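Local structure of glucose-6-phosphate isomerase (3QKI) at residues E137-V142 and W306-G311; L143-K148 and N301-W306; I170-G175 and V245-K250; A224-N229 and T257-R262; K250-A255 and A284-L289. The protein probably catalyses the reversible conversion of alpha-D-glucose 6-phosphate into beta-D-fructose 6-phosphate, an early step of glycolysis. All blocks are in the same frame, centred on the assembly; numbering follows the deposited sequence.

Interaction 1 of 5, residues E137-V142 and W306-G311; sequences EDVHGV and WDWVGG
W306 lays its indole against D138, V139 and V142 of helix 135-154. The contact joins that helix to the loop leaving strand 302-303, an outermost strand of a five-stranded parallel sheet in an alpha/beta domain of the sugar isomerase (SIS) type. A type I turn, W306 to V309, lays the W306 side chain over one face of W308. From the root outward, W306 CB lies 3.4 Å above the ring plane of W308, toward the rim. The two indole planes differ by only about 15°. CG is anti to the carbonyl carbon (chi1 -52°), which sends the ring to the helix. NE1 donates its N-H to E304 OE1, which helps set how the indole is turned. The six-membered ring does most of the touching. W306 CE2 and CZ2 pass the D138 side chain, with CZ2 3.6 Å from D138 CB. D138 O, which already accepts the helical N-H of V142, is 3.5 Å from W306 CZ2 and approaches the ring obliquely. At the outer end W306 CH2 rests 3.7 Å from V139 CA, and V142 CG2 comes within 3.7 Å of W306 CZ2. No hydrogen bond crosses the contact. V139 CG2 serves both indoles. V139 CG2 is 4.1 Å from W306 CZ3 and meets the W308 ring at its edge, in plane, 3.9 Å from W308 CH2.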
# COMPACT_ATOMS: atom_id res chain seq x y z
N GLU A 137 18.36 -13.15 30.20
CA GLU A 137 18.04 -12.55 31.48
C GLU A 137 17.55 -11.11 31.27
O GLU A 137 16.61 -10.68 31.94
CB GLU A 137 19.24 -12.58 32.41
CG GLU A 137 19.60 -14.00 32.82
CD GLU A 137 18.88 -14.60 34.02
OE1 GLU A 137 18.01 -13.92 34.62
OE2 GLU A 137 19.20 -15.77 34.36
N ASP A 138 18.15 -10.37 30.32
CA ASP A 138 17.74 -9.02 29.97
C ASP A 138 16.39 -9.08 29.26
O ASP A 138 15.52 -8.26 29.56
CB ASP A 138 18.78 -8.37 29.03
CG ASP A 138 20.10 -8.03 29.68
OD1 ASP A 138 20.09 -7.38 30.74
OD2 ASP A 138 21.15 -8.37 29.09
N VAL A 139 16.21 -10.05 28.34
CA VAL A 139 14.98 -10.27 27.55
C VAL A 139 13.82 -10.48 28.53
O VAL A 139 12.81 -9.77 28.47
CB VAL A 139 15.13 -11.44 26.54
CG1 VAL A 139 13.77 -11.87 25.97
CG2 VAL A 139 16.10 -11.09 25.42
N HIS A 140 13.98 -11.45 29.44
CA HIS A 140 12.95 -11.73 30.43
C HIS A 140 12.73 -10.69 31.52
O HIS A 140 11.61 -10.58 32.01
CB HIS A 140 13.02 -13.17 30.94
CG HIS A 140 12.60 -14.12 29.88
ND1 HIS A 140 11.26 -14.33 29.60
CD2 HIS A 140 13.35 -14.84 29.02
CE1 HIS A 140 11.24 -15.21 28.61
NE2 HIS A 140 12.47 -15.54 28.23
N GLY A 141 13.76 -9.92 31.86
CA GLY A 141 13.65 -8.82 32.81
C GLY A 141 12.69 -7.78 32.24
O GLY A 141 11.78 -7.32 32.94
N VAL A 142 12.84 -7.47 30.94
CA VAL A 142 11.96 -6.53 30.24
C VAL A 142 10.54 -7.10 30.09
O VAL A 142 9.59 -6.40 30.40
CB VAL A 142 12.55 -6.04 28.89
CG1 VAL A 142 11.56 -5.16 28.14
CG2 VAL A 142 13.84 -5.29 29.12
N TRP A 306 17.77 -3.89 22.71
CA TRP A 306 19.22 -3.96 22.51
C TRP A 306 19.69 -3.72 21.09
O TRP A 306 18.89 -3.86 20.15
CB TRP A 306 19.73 -5.30 23.09
CG TRP A 306 19.25 -5.48 24.50
CD1 TRP A 306 19.81 -4.93 25.63
CD2 TRP A 306 17.98 -6.01 24.91
NE1 TRP A 306 18.99 -5.12 26.71
CE2 TRP A 306 17.86 -5.78 26.30
CE3 TRP A 306 16.91 -6.64 24.23
CZ2 TRP A 306 16.73 -6.20 27.04
CZ3 TRP A 306 15.82 -7.07 24.96
CH2 TRP A 306 15.73 -6.85 26.35
N ASP A 307 20.97 -3.37 20.92
CA ASP A 307 21.52 -3.08 19.59
C ASP A 307 21.48 -4.27 18.61
O ASP A 307 21.50 -4.04 17.41
CB ASP A 307 22.90 -2.38 19.64
CG ASP A 307 24.08 -3.23 20.08
OD1 ASP A 307 25.22 -2.70 20.10
OD2 ASP A 307 23.87 -4.43 20.42
N TRP A 308 21.38 -5.51 19.13
CA TRP A 308 21.27 -6.73 18.33
C TRP A 308 19.82 -6.99 17.84
O TRP A 308 19.54 -8.00 17.19
CB TRP A 308 21.91 -7.95 19.00
CG TRP A 308 21.67 -8.08 20.48
CD1 TRP A 308 22.57 -7.84 21.48
CD2 TRP A 308 20.48 -8.56 21.12
NE1 TRP A 308 22.01 -8.10 22.70
CE2 TRP A 308 20.73 -8.57 22.51
CE3 TRP A 308 19.21 -8.97 20.66
CZ2 TRP A 308 19.76 -8.96 23.44
CZ3 TRP A 308 18.26 -9.38 21.58
CH2 TRP A 308 18.54 -9.37 22.96
N VAL A 309 18.91 -6.03 18.14
CA VAL A 309 17.53 -6.01 17.67
C VAL A 309 17.46 -4.95 16.56
O VAL A 309 17.49 -3.76 16.85
CB VAL A 309 16.47 -5.70 18.78
CG1 VAL A 309 15.06 -5.82 18.21
CG2 VAL A 309 16.64 -6.62 19.99
N GLY A 310 17.35 -5.38 15.31
CA GLY A 310 17.21 -4.43 14.20
C GLY A 310 15.80 -3.86 14.20
O GLY A 310 14.88 -4.57 14.57
N GLY A 311 15.65 -2.58 13.86
CA GLY A 311 14.36 -1.89 13.81
C GLY A 311 13.26 -2.69 13.14
O GLY A 311 12.21 -2.93 13.73

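Interaction 2 of 5, residues L143-K148 and N301-W306; sequences LKKIEK and NVFEFW
K145 turns its CG anti to the backbone N (chi1 -171°), and F303 sets its CG anti to the carbonyl carbon (chi1 -63°). These torsions bring the lysine chain over one face of the phenyl ring. The contact packs helix 135-154 on strand 302-303, an outermost strand of the parallel sheet in this alpha/beta domain. Within that sheet the F303 backbone pairs with A284 and S286. The lysine methylenes run extended as far as CE and then bend at the last torsion (chi4 67°). K145 CG is 3.6 Å from F303 CE2. Further along, K145 CE stands 4.0 Å from the F303 ring centroid, over the face, in a CH-pi contact. The ammonium nitrogen lies farther from the ring, so any cation-pi attraction is at most weak. NZ instead donates to D300 O, just before the strand. That bond anchors the end of the lysine, and the greasy part of the chain is left to cover the ring. K145 CE also comes within 3.3 Å of V302 O. Across the contact the helix and strand share no hydrogen bond. Y149 meets the F303 ring edge-to-face and L322 of helix 318-328 touches it, while I146 touches S318 and S325 and so lies between the strand and helix 318-328. I146 supplies the second helical contact: I146 CG1 approaches the ring obliquely, 3.7 Å from F303 CD2.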
# COMPACT_ATOMS: atom_id res chain seq x y z
N LEU A 143 10.41 -8.37 29.66
CA LEU A 143 9.11 -9.01 29.50
C LEU A 143 8.31 -9.03 30.82
O LEU A 143 7.12 -8.72 30.80
CB LEU A 143 9.23 -10.42 28.86
CG LEU A 143 9.60 -10.45 27.39
CD1 LEU A 143 9.80 -11.86 26.91
CD2 LEU A 143 8.54 -9.76 26.54
N LYS A 144 8.99 -9.30 31.97
CA LYS A 144 8.33 -9.29 33.29
C LYS A 144 7.84 -7.88 33.63
O LYS A 144 6.75 -7.73 34.16
CB LYS A 144 9.30 -9.79 34.38
CG LYS A 144 9.43 -11.30 34.38
CD LYS A 144 10.70 -11.70 35.13
CE LYS A 144 10.57 -12.96 35.95
NZ LYS A 144 10.50 -14.18 35.10
N LYS A 145 8.62 -6.86 33.27
CA LYS A 145 8.29 -5.46 33.50
C LYS A 145 7.04 -5.09 32.65
O LYS A 145 6.16 -4.37 33.14
CB LYS A 145 9.49 -4.58 33.13
CG LYS A 145 9.34 -3.12 33.51
CD LYS A 145 10.56 -2.35 33.10
CE LYS A 145 10.36 -0.87 33.10
NZ LYS A 145 10.16 -0.35 34.46
N ILE A 146 6.98 -5.58 31.40
CA ILE A 146 5.84 -5.32 30.49
C ILE A 146 4.59 -6.02 31.01
O ILE A 146 3.52 -5.39 31.05
CB ILE A 146 6.15 -5.73 29.02
CG1 ILE A 146 7.24 -4.83 28.41
CG2 ILE A 146 4.86 -5.75 28.16
CD1 ILE A 146 7.85 -5.36 27.12
N GLU A 147 4.72 -7.30 31.42
CA GLU A 147 3.60 -8.07 31.95
C GLU A 147 2.98 -7.31 33.12
O GLU A 147 1.76 -7.09 33.10
CB GLU A 147 4.07 -9.46 32.37
CG GLU A 147 3.00 -10.31 33.02
CD GLU A 147 3.43 -11.73 33.34
OE1 GLU A 147 2.53 -12.58 33.50
OE2 GLU A 147 4.66 -12.00 33.39
N LYS A 148 3.83 -6.85 34.09
CA LYS A 148 3.38 -6.11 35.26
C LYS A 148 2.73 -4.78 34.89
O LYS A 148 1.62 -4.51 35.33
CB LYS A 148 4.50 -5.92 36.30
N ASN A 301 9.02 3.88 33.65
CA ASN A 301 8.28 4.01 32.39
C ASN A 301 9.17 3.91 31.13
O ASN A 301 8.73 4.22 30.01
CB ASN A 301 7.41 5.29 32.43
CG ASN A 301 6.15 5.14 33.26
OD1 ASN A 301 6.05 4.29 34.15
ND2 ASN A 301 5.12 5.86 32.89
N VAL A 302 10.39 3.41 31.31
CA VAL A 302 11.34 3.22 30.21
C VAL A 302 11.60 1.74 30.04
O VAL A 302 12.04 1.06 30.98
CB VAL A 302 12.66 4.02 30.33
CG1 VAL A 302 13.51 3.86 29.08
CG2 VAL A 302 12.38 5.50 30.59
N PHE A 303 11.28 1.24 28.85
CA PHE A 303 11.39 -0.18 28.50
C PHE A 303 12.54 -0.34 27.51
O PHE A 303 12.60 0.32 26.48
CB PHE A 303 10.06 -0.69 27.96
CG PHE A 303 8.95 -0.61 28.99
CD1 PHE A 303 8.29 0.59 29.25
CD2 PHE A 303 8.61 -1.72 29.75
CE1 PHE A 303 7.27 0.64 30.20
CE2 PHE A 303 7.60 -1.65 30.71
CZ PHE A 303 6.94 -0.47 30.94
N GLU A 304 13.50 -1.16 27.87
CA GLU A 304 14.69 -1.32 27.06
C GLU A 304 14.61 -2.39 25.96
O GLU A 304 13.79 -3.30 25.99
CB GLU A 304 15.95 -1.47 27.98
CG GLU A 304 16.43 -2.88 28.23
CD GLU A 304 17.41 -3.09 29.38
OE1 GLU A 304 18.59 -3.40 29.10
OE2 GLU A 304 16.97 -3.03 30.55
N PHE A 305 15.47 -2.20 24.97
CA PHE A 305 15.75 -3.13 23.88
C PHE A 305 17.24 -3.00 23.54
O PHE A 305 17.92 -2.18 24.16
CB PHE A 305 14.75 -3.06 22.72
CG PHE A 305 14.77 -1.87 21.81
CD1 PHE A 305 14.33 -0.63 22.26
CD2 PHE A 305 15.05 -2.01 20.46
CE1 PHE A 305 14.26 0.46 21.39
CE2 PHE A 305 14.98 -0.93 19.59
CZ PHE A 305 14.59 0.31 20.06
N TRP A 306 17.77 -3.89 22.71
CA TRP A 306 19.22 -3.96 22.51
C TRP A 306 19.69 -3.72 21.09
O TRP A 306 18.89 -3.86 20.15
CB TRP A 306 19.73 -5.30 23.09
CG TRP A 306 19.25 -5.48 24.50
CD1 TRP A 306 19.81 -4.93 25.63
CD2 TRP A 306 17.98 -6.01 24.91
NE1 TRP A 306 18.99 -5.12 26.71
CE2 TRP A 306 17.86 -5.78 26.30
CE3 TRP A 306 16.91 -6.64 24.23
CZ2 TRP A 306 16.73 -6.20 27.04
CZ3 TRP A 306 15.82 -7.07 24.96
CH2 TRP A 306 15.73 -6.85 26.35

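Interaction 3 of 5, residues I170-G175 and V245-K250; sequences ICIGIG and VIIISK
I172 and V245 pack on one face of a parallel sheet, together with I170 and I247. C171 and I246 project from the other face. Helix 255-268 covers the first face, where N260 touches I172 and I264 touches V245. Helix 318-328 covers the second, with P323 against both C171 and I246. At the edges of the pair the sheet continues: strand 219-223 bonds to C171, and strand 282-285 lies beside 243-248. This is the central sheet of an alpha-beta-alpha sandwich, a SIS-type domain. The two strands run at 15° to each other. Three backbone bonds hold them in step. I246 N donates to I170 O, I172 N to I246 O at 2.7 Å, and I248 N to I172 O at 2.8 Å. All three are close to straight, and the last two acceptors are met almost along their C=O bonds. Between side chains the tightest touch is I172 CD1 to V245 CG1, 3.6 Å, the two crossing at a slant. On the other face I248 CD1 reaches C171 CB at 4.3 Å. Past I172 the strands part. A water accepts from I174 N at 3.0 Å and donates to I248 O at 2.7 Å. H429 of the second subunit packs on I174. S249 and K250 follow directly; they are seen to bind fructose 6-phosphate in this protein, though no ligand is bound to this chain. The chemistry thus changes along the pair: a buried, apolar part joined by direct backbone bonds gives way to a water-bridged end next to these substrate-binding residues.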
# COMPACT_ATOMS: atom_id res chain seq x y z
N ILE A 170 -1.26 6.46 22.14
CA ILE A 170 -0.62 7.03 20.96
C ILE A 170 0.82 6.49 20.93
O ILE A 170 1.60 6.79 21.83
CB ILE A 170 -0.64 8.58 20.91
CG1 ILE A 170 -2.07 9.13 21.03
CG2 ILE A 170 0.08 9.10 19.63
CD1 ILE A 170 -2.15 10.67 21.01
N CYS A 171 1.15 5.66 19.92
CA CYS A 171 2.51 5.15 19.72
C CYS A 171 3.22 6.09 18.77
O CYS A 171 2.75 6.30 17.65
CB CYS A 171 2.52 3.73 19.18
SG CYS A 171 1.78 2.53 20.29
N ILE A 172 4.34 6.66 19.22
CA ILE A 172 5.11 7.59 18.40
C ILE A 172 6.41 6.90 18.03
O ILE A 172 7.20 6.53 18.92
CB ILE A 172 5.36 8.94 19.10
CG1 ILE A 172 4.06 9.53 19.73
CG2 ILE A 172 6.02 9.94 18.13
CD1 ILE A 172 4.26 10.83 20.51
N GLY A 173 6.60 6.69 16.73
CA GLY A 173 7.79 6.02 16.20
C GLY A 173 7.77 5.95 14.69
O GLY A 173 6.70 6.05 14.08
N ILE A 174 8.95 5.81 14.08
CA ILE A 174 9.08 5.72 12.63
C ILE A 174 9.56 4.32 12.21
O ILE A 174 10.16 3.61 13.03
CB ILE A 174 9.97 6.85 12.06
CG1 ILE A 174 11.46 6.68 12.49
CG2 ILE A 174 9.42 8.26 12.41
CD1 ILE A 174 12.42 7.56 11.76
N GLY A 175 9.32 3.97 10.95
CA GLY A 175 9.76 2.71 10.34
C GLY A 175 9.50 1.48 11.18
O GLY A 175 8.35 1.21 11.54
N VAL A 245 0.85 7.97 26.14
CA VAL A 245 1.72 8.22 25.01
C VAL A 245 2.98 7.36 25.13
O VAL A 245 3.68 7.42 26.15
CB VAL A 245 2.04 9.73 24.91
CG1 VAL A 245 2.98 10.03 23.77
CG2 VAL A 245 0.75 10.55 24.78
N ILE A 246 3.26 6.55 24.11
CA ILE A 246 4.46 5.68 24.06
C ILE A 246 5.41 6.22 23.00
O ILE A 246 5.04 6.24 21.83
CB ILE A 246 4.13 4.19 23.85
CG1 ILE A 246 3.07 3.69 24.86
CG2 ILE A 246 5.41 3.31 23.86
CD1 ILE A 246 2.60 2.23 24.66
N ILE A 247 6.62 6.66 23.41
CA ILE A 247 7.63 7.19 22.50
C ILE A 247 8.68 6.09 22.25
O ILE A 247 9.36 5.65 23.19
CB ILE A 247 8.24 8.52 23.02
CG1 ILE A 247 7.11 9.52 23.39
CG2 ILE A 247 9.17 9.12 21.97
CD1 ILE A 247 7.52 10.53 24.48
N ILE A 248 8.79 5.65 20.99
CA ILE A 248 9.68 4.55 20.60
C ILE A 248 10.83 5.06 19.76
O ILE A 248 10.63 5.49 18.62
CB ILE A 248 8.89 3.41 19.91
CG1 ILE A 248 7.71 2.93 20.80
CG2 ILE A 248 9.88 2.23 19.62
CD1 ILE A 248 6.51 2.59 20.12
N SER A 249 12.04 5.01 20.34
CA SER A 249 13.28 5.47 19.69
C SER A 249 14.45 4.97 20.51
O SER A 249 14.59 5.37 21.67
CB SER A 249 13.33 7.00 19.60
OG SER A 249 14.61 7.44 19.18
N LYS A 250 15.32 4.14 19.90
CA LYS A 250 16.49 3.63 20.62
C LYS A 250 17.36 4.77 21.23
O LYS A 250 17.64 4.77 22.43
CB LYS A 250 17.32 2.72 19.70
CG LYS A 250 18.51 2.03 20.38
CD LYS A 250 18.11 0.94 21.38
CE LYS A 250 19.21 -0.07 21.62
NZ LYS A 250 20.35 0.51 22.39
O HOH W 1 11.21 6.01 16.01

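Interaction 4 of 5, residues A224-N229 and T257-R262; sequences ANVDPN and TMLNAR
An Asx turn and a helix N-cap lie at the start of helix 228-235, and the side of helix 255-268 holds this turn through N260. N260 ND2 donates to N225 O at 2.9 Å and 163°. The oxygen lies in the amide plane of N260, but the donor stands 57° out of the carbonyl plane of N225, so it uses no lone-pair direction. Two waters widen the grip. One accepts from N260 ND2 and donates to A224 O. The other donates to N260 OD1 and to V226 O, 2.7 Å from each. One buried amide therefore reaches three successive carbonyls of the loop. V226 adds the apolar part. V226 CG2, anti to the backbone N, reaches 3.8 Å from L259 CD2. Within the loop, N225 OD1 accepts from D227 N at 3.0 Å, which closes the Asx turn. The same N225 side chain faces the second subunit: ND2 bonds G424 O and Q383 OE1 there, and OD1 takes T425 N. D227 OD1 likewise accepts from Q383 N of that subunit. The contact lies at the dimer interface, consistent with N260 steadying the backbone from which N225 and D227 reach across. D227 also caps the new helix. D227 OD2 accepts from N229 N at 2.9 Å from above the carboxylate plane, and D227 OD1 takes N229 ND2 on the syn lone pair.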
# COMPACT_ATOMS: atom_id res chain seq x y z
N ALA A 224 3.37 8.30 13.06
CA ALA A 224 4.59 7.93 12.36
C ALA A 224 5.16 9.00 11.47
O ALA A 224 6.37 9.18 11.45
CB ALA A 224 4.37 6.65 11.57
N ASN A 225 4.32 9.73 10.76
CA ASN A 225 4.81 10.77 9.86
C ASN A 225 5.16 12.06 10.60
O ASN A 225 4.43 12.47 11.50
CB ASN A 225 3.72 11.05 8.79
CG ASN A 225 4.24 11.56 7.49
OD1 ASN A 225 5.21 12.31 7.44
ND2 ASN A 225 3.56 11.21 6.41
N VAL A 226 6.26 12.72 10.21
CA VAL A 226 6.65 14.02 10.78
C VAL A 226 5.67 15.11 10.25
O VAL A 226 5.62 16.20 10.81
CB VAL A 226 8.15 14.38 10.50
CG1 VAL A 226 8.39 14.78 9.04
CG2 VAL A 226 8.64 15.46 11.45
N ASP A 227 4.91 14.79 9.18
CA ASP A 227 3.90 15.69 8.64
C ASP A 227 2.94 16.07 9.81
O ASP A 227 2.37 15.16 10.41
CB ASP A 227 3.10 14.96 7.54
CG ASP A 227 2.01 15.79 6.88
OD1 ASP A 227 1.40 15.30 5.91
OD2 ASP A 227 1.72 16.89 7.37
N PRO A 228 2.74 17.37 10.13
CA PRO A 228 1.80 17.72 11.21
C PRO A 228 0.34 17.25 10.98
O PRO A 228 -0.40 17.17 11.94
CB PRO A 228 1.95 19.24 11.32
CG PRO A 228 2.34 19.66 9.93
CD PRO A 228 3.29 18.59 9.50
N ASN A 229 -0.03 16.89 9.71
CA ASN A 229 -1.34 16.29 9.40
C ASN A 229 -1.49 14.97 10.20
O ASN A 229 -2.59 14.62 10.60
CB ASN A 229 -1.46 15.97 7.91
CG ASN A 229 -1.48 17.16 7.00
OD1 ASN A 229 -2.07 18.19 7.31
ND2 ASN A 229 -0.85 17.05 5.83
N THR A 257 10.46 11.29 15.11
CA THR A 257 9.86 10.77 16.32
C THR A 257 9.89 11.81 17.45
O THR A 257 8.88 12.01 18.12
CB THR A 257 10.60 9.50 16.77
OG1 THR A 257 10.66 8.61 15.66
CG2 THR A 257 9.94 8.85 18.00
N MET A 258 11.06 12.43 17.67
CA MET A 258 11.24 13.40 18.74
C MET A 258 10.50 14.70 18.51
O MET A 258 9.95 15.23 19.48
CB MET A 258 12.70 13.57 19.16
CG MET A 258 13.36 12.26 19.64
SD MET A 258 12.33 11.19 20.67
CE MET A 258 12.05 12.28 22.08
N LEU A 259 10.40 15.17 17.26
CA LEU A 259 9.58 16.37 16.99
C LEU A 259 8.10 16.02 17.27
O LEU A 259 7.38 16.84 17.85
CB LEU A 259 9.78 16.88 15.54
CG LEU A 259 8.90 18.06 15.08
CD1 LEU A 259 9.02 19.29 16.06
CD2 LEU A 259 9.24 18.45 13.64
N ASN A 260 7.67 14.80 16.90
CA ASN A 260 6.31 14.35 17.18
C ASN A 260 6.08 14.19 18.66
O ASN A 260 5.01 14.57 19.14
CB ASN A 260 5.95 13.08 16.41
CG ASN A 260 5.46 13.38 15.01
OD1 ASN A 260 4.91 14.44 14.72
ND2 ASN A 260 5.67 12.43 14.10
N ALA A 261 7.08 13.66 19.40
CA ALA A 261 7.02 13.50 20.85
C ALA A 261 6.87 14.87 21.54
O ALA A 261 6.00 15.05 22.38
CB ALA A 261 8.26 12.77 21.37
N ARG A 262 7.68 15.86 21.13
CA ARG A 262 7.60 17.21 21.68
C ARG A 262 6.23 17.84 21.39
O ARG A 262 5.64 18.47 22.28
CB ARG A 262 8.74 18.12 21.19
CG ARG A 262 10.10 17.70 21.74
CD ARG A 262 11.20 18.68 21.37
NE ARG A 262 11.38 18.89 19.92
CZ ARG A 262 12.16 18.14 19.15
NH1 ARG A 262 12.81 17.11 19.65
NH2 ARG A 262 12.29 18.43 17.86
O HOH W 2 6.87 9.79 14.55
O HOH W 3 4.39 16.62 13.14

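Interaction 5 of 5, residues K250-A255 and A284-L289; sequences KTFTTA and AVSTNL
K250 O is gripped by the 286-287 turn. T287 N donates to it at 3.2 Å and 177°, in the carbonyl plane and on a lone pair. T287 OG1 adds a weak bond to the same oxygen. S286 OG lies 2.9 Å from K250 O as well, but its single proton also has S249 O within reach. The lysine side chain doubles back: CG is anti to the backbone N, and bends at chi2 and chi4 (each 70°) bring K250 NZ to T287 OG1 at 2.8 Å. On the way its CD and CE pass the T287 side chain. One residue on, N288 ND2 donates to T251 O at 2.9 Å, with the donor tilted from the carbonyl plane. F252 anchors the loop against strand 282-285. F252 CE1 touches A284 CB at 3.6 Å, and the ring also reaches S286 obliquely. I247, L291 and T292 also touch the ring. The next shell fixes these groups. S286 OG accepts from N288 N at 3.1 Å, an ST turn that holds the hydroxyl near K250 O. N288 OD1 caps helix 289-295 by accepting from L291 N, which orients the amide toward T251. On the other side, S249 OG takes F252 N and is bonded to T254 OG1. K250, T251 and T254 are seen to bind fructose 6-phosphate in this protein; no ligand is bound to this chain. The loop runs from the C-terminal end of strand 243-248 to the start of helix 255-268, the usual place for sugar-phosphate binding in SIS domains.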
# COMPACT_ATOMS: atom_id res chain seq x y z
N LYS A 250 15.32 4.14 19.90
CA LYS A 250 16.49 3.63 20.62
C LYS A 250 17.36 4.77 21.23
O LYS A 250 17.64 4.77 22.43
CB LYS A 250 17.32 2.72 19.70
CG LYS A 250 18.51 2.03 20.38
CD LYS A 250 18.11 0.94 21.38
CE LYS A 250 19.21 -0.07 21.62
NZ LYS A 250 20.35 0.51 22.39
N THR A 251 17.72 5.77 20.41
CA THR A 251 18.55 6.90 20.82
C THR A 251 17.80 8.02 21.54
O THR A 251 18.44 8.83 22.22
CB THR A 251 19.25 7.48 19.59
OG1 THR A 251 18.27 7.98 18.67
CG2 THR A 251 20.17 6.47 18.90
N PHE A 252 16.48 8.14 21.32
CA PHE A 252 15.64 9.21 21.84
C PHE A 252 16.07 10.53 21.22
O PHE A 252 15.83 11.58 21.80
CB PHE A 252 15.56 9.24 23.39
CG PHE A 252 14.13 9.30 23.89
CD1 PHE A 252 13.23 8.28 23.59
CD2 PHE A 252 13.69 10.36 24.68
CE1 PHE A 252 11.93 8.32 24.07
CE2 PHE A 252 12.37 10.40 25.15
CZ PHE A 252 11.49 9.40 24.82
N THR A 253 16.69 10.47 20.00
CA THR A 253 17.14 11.65 19.25
C THR A 253 16.61 11.63 17.82
O THR A 253 16.77 12.62 17.11
CB THR A 253 18.67 11.81 19.25
OG1 THR A 253 19.26 10.69 18.61
CG2 THR A 253 19.25 12.03 20.63
N THR A 254 15.98 10.53 17.38
CA THR A 254 15.39 10.40 16.03
C THR A 254 14.59 11.67 15.70
O THR A 254 13.62 11.96 16.39
CB THR A 254 14.44 9.21 15.99
OG1 THR A 254 15.03 8.12 16.67
CG2 THR A 254 14.05 8.82 14.59
N ALA A 255 15.01 12.43 14.67
CA ALA A 255 14.42 13.72 14.31
C ALA A 255 12.88 13.77 14.25
O ALA A 255 12.29 14.59 14.95
CB ALA A 255 15.05 14.26 13.03
N ALA A 284 8.47 5.44 27.50
CA ALA A 284 9.45 5.38 26.43
C ALA A 284 9.93 3.98 26.20
O ALA A 284 10.05 3.20 27.13
CB ALA A 284 10.63 6.29 26.74
N VAL A 285 10.23 3.66 24.94
CA VAL A 285 10.86 2.40 24.58
C VAL A 285 12.15 2.91 23.99
O VAL A 285 12.15 3.49 22.90
CB VAL A 285 10.04 1.51 23.62
CG1 VAL A 285 10.85 0.29 23.21
CG2 VAL A 285 8.72 1.07 24.28
N SER A 286 13.24 2.83 24.80
CA SER A 286 14.54 3.41 24.46
C SER A 286 15.63 2.91 25.41
O SER A 286 15.34 2.31 26.45
CB SER A 286 14.46 4.93 24.66
OG SER A 286 15.64 5.61 24.29
N THR A 287 16.91 3.25 25.11
CA THR A 287 18.02 2.91 26.03
C THR A 287 18.70 4.17 26.47
O THR A 287 19.60 4.13 27.33
CB THR A 287 18.99 1.94 25.40
OG1 THR A 287 19.42 2.50 24.15
CG2 THR A 287 18.37 0.59 25.19
N ASN A 288 18.31 5.30 25.89
CA ASN A 288 18.95 6.54 26.29
C ASN A 288 18.26 7.07 27.54
O ASN A 288 17.34 7.89 27.47
CB ASN A 288 18.93 7.55 25.16
CG ASN A 288 19.84 8.72 25.44
OD1 ASN A 288 20.06 9.13 26.59
ND2 ASN A 288 20.39 9.28 24.38
N LEU A 289 18.71 6.58 28.70
CA LEU A 289 18.13 6.95 29.98
C LEU A 289 18.32 8.40 30.35
O LEU A 289 17.46 8.98 31.02
CB LEU A 289 18.55 5.97 31.10
CG LEU A 289 18.20 4.49 30.87
CD1 LEU A 289 18.81 3.63 31.91
CD2 LEU A 289 16.70 4.27 30.85

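All five contacts belong to one alpha/beta domain. Interaction 3 is its centre, with paired strands and direct backbone bonds. Interactions 1 and 2 share W306 and helix 135-154; both pack side chains near an outer strand and have no hydrogen bond across them. Interaction 5 joins the loop after strand 243-248 to the end of strand 282-285 and the turn beyond it, where polar bonds dominate; it is only partly buried. It shares K250 with interaction 3, and K250 CE also packs on W306 of interactions 1 and 2. Strand pairing of A284 with N301 and F303 links interactions 2 and 5. Interaction 4, buried and water-bridged, touches the second subunit, as does interaction 3.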